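Local structure of glycoprotein (Chandipura virus, 5MDM) at residues A[58-63]-A[162-167]. The protein probably attaches the virus to host receptors and, when exposed to endosomal acid, changes shape to fuse the viral and endosomal membranes. Numbering follows the deposited sequence.
Sequences LCHAAK and HNSSVW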
# COMPACT_ATOMS: atom_id res chain seq x y z
N LEU A 58 2.95 -24.64 -22.37
CA LEU A 58 3.03 -24.79 -23.81
C LEU A 58 3.51 -26.20 -24.11
O LEU A 58 4.63 -26.58 -23.76
CB LEU A 58 3.97 -23.74 -24.41
CG LEU A 58 3.35 -22.36 -24.65
CD1 LEU A 58 4.42 -21.35 -25.04
CD2 LEU A 58 2.28 -22.44 -25.73
N CYS A 59 2.62 -26.97 -24.71
CA CYS A 59 2.91 -28.34 -25.11
C CYS A 59 3.43 -28.34 -26.55
O CYS A 59 2.66 -28.17 -27.50
CB CYS A 59 1.64 -29.20 -24.99
SG CYS A 59 1.87 -30.97 -25.24
N HIS A 60 4.74 -28.50 -26.70
CA HIS A 60 5.37 -28.55 -28.01
C HIS A 60 5.56 -29.99 -28.47
O HIS A 60 5.95 -30.85 -27.68
CB HIS A 60 6.73 -27.85 -27.98
CG HIS A 60 7.58 -28.15 -29.18
ND1 HIS A 60 7.50 -27.42 -30.35
CD2 HIS A 60 8.52 -29.10 -29.39
CE1 HIS A 60 8.36 -27.91 -31.22
NE2 HIS A 60 8.99 -28.93 -30.67
N ALA A 61 5.28 -30.26 -29.74
CA ALA A 61 5.46 -31.60 -30.28
C ALA A 61 6.31 -31.57 -31.54
O ALA A 61 6.05 -30.77 -32.45
CB ALA A 61 4.12 -32.25 -30.56
N ALA A 62 7.31 -32.44 -31.60
CA ALA A 62 8.16 -32.53 -32.78
C ALA A 62 8.77 -33.92 -32.90
O ALA A 62 9.34 -34.43 -31.95
CB ALA A 62 9.25 -31.48 -32.74
N LYS A 63 8.64 -34.52 -34.08
CA LYS A 63 9.28 -35.80 -34.35
C LYS A 63 10.76 -35.60 -34.66
O LYS A 63 11.13 -34.83 -35.54
CB LYS A 63 8.58 -36.53 -35.51
CG LYS A 63 7.23 -37.12 -35.11
CD LYS A 63 6.54 -37.84 -36.26
CE LYS A 63 6.07 -36.86 -37.32
NZ LYS A 63 5.27 -37.54 -38.38
N HIS A 162 1.72 -20.97 -33.47
CA HIS A 162 2.77 -21.87 -33.91
C HIS A 162 2.21 -23.28 -34.08
O HIS A 162 1.55 -23.80 -33.18
CB HIS A 162 3.93 -21.88 -32.92
CG HIS A 162 4.56 -20.54 -32.70
ND1 HIS A 162 3.89 -19.50 -32.08
CD2 HIS A 162 5.78 -20.06 -33.02
CE1 HIS A 162 4.68 -18.45 -32.02
NE2 HIS A 162 5.84 -18.76 -32.59
N ASN A 163 2.46 -23.88 -35.24
CA ASN A 163 1.96 -25.21 -35.56
C ASN A 163 2.40 -26.26 -34.55
O ASN A 163 1.68 -27.22 -34.27
CB ASN A 163 2.40 -25.62 -36.96
CG ASN A 163 2.04 -24.59 -38.02
OD1 ASN A 163 1.70 -23.45 -37.70
ND2 ASN A 163 2.11 -24.98 -39.28
N SER A 164 3.60 -26.07 -34.00
CA SER A 164 4.22 -27.05 -33.12
C SER A 164 3.60 -27.13 -31.72
O SER A 164 3.50 -28.21 -31.15
CB SER A 164 5.72 -26.79 -33.01
OG SER A 164 5.98 -25.48 -32.54
N SER A 165 3.19 -25.99 -31.18
CA SER A 165 2.77 -25.93 -29.78
C SER A 165 1.28 -25.65 -29.57
O SER A 165 0.64 -24.97 -30.37
CB SER A 165 3.59 -24.88 -29.02
OG SER A 165 4.94 -25.28 -28.91
N VAL A 166 0.75 -26.18 -28.47
CA VAL A 166 -0.58 -25.80 -27.99
C VAL A 166 -0.47 -25.34 -26.53
O VAL A 166 0.63 -25.30 -25.97
CB VAL A 166 -1.61 -26.95 -28.09
CG1 VAL A 166 -1.73 -27.43 -29.53
CG2 VAL A 166 -1.24 -28.09 -27.16
N TRP A 167 -1.60 -24.99 -25.92
CA TRP A 167 -1.58 -24.53 -24.54
C TRP A 167 -2.56 -25.29 -23.65
O TRP A 167 -3.74 -25.44 -23.97
CB TRP A 167 -1.88 -23.03 -24.46
CG TRP A 167 -1.76 -22.47 -23.08
CD1 TRP A 167 -0.62 -22.06 -22.46
CD2 TRP A 167 -2.83 -22.26 -22.14
NE1 TRP A 167 -0.90 -21.61 -21.19
CE2 TRP A 167 -2.25 -21.72 -20.97
CE3 TRP A 167 -4.21 -22.47 -22.18
CZ2 TRP A 167 -3.01 -21.39 -19.85
CZ3 TRP A 167 -4.96 -22.15 -21.06
CH2 TRP A 167 -4.35 -21.61 -19.92
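Cys-59 and Val-166 form a hydrogen-bonded antiparallel pair. Cys-59 N donates to Val-166 O, and Val-166 N donates back to Cys-59 O, both at 2.9 Å. The second bond is the straighter, with 161° at the hydrogen against 146°. On the same face of the sheet, Cys-59 CB lies 3.8 Å from Val-166 CG2. Ala-61 N donates to Ser-164 O at 3.1 Å, a single bond just beyond the last bridge, made by the loop residue that precedes strand 165-169.

His-60 and Ser-165 form a non-hydrogen-bonded pair on the other face. Ser-165 OG sits at the edge of the imidazole, near its plane, and is 3.3 Å from His-60 CB. Ser-164 meets the ring through CB and OG at ND1 and CE1. Its OG gives a weak hydrogen bond to His-60 ND1, 3.3 Å long. Leu-58 CD2 lies nearest Val-166 O and also comes near the edge of the Trp-167 indole, 4.4 Å from CD1.

This pairing joins strand 165-169 to strand 56-69 in the antiparallel sheet of the fusion domain of a class III fusion glycoprotein. As in related vesiculovirus glycoproteins, His-60 and His-162 probably serve as pH sensors of the pre-fusion state. Protonation of ND1 would probably remove this acceptor, though its N-H could then donate to Ser-164 OG instead.

Strand 120-131 pairs with strand 56-69 as well, and Met-128, which interacts with host Vim, touches His-60. Cys-59 is tied to Cys-92 by a disulfide. Trp-167 NE1 is bonded to His-132 O, and its ring meets Trp-143 edge-to-face.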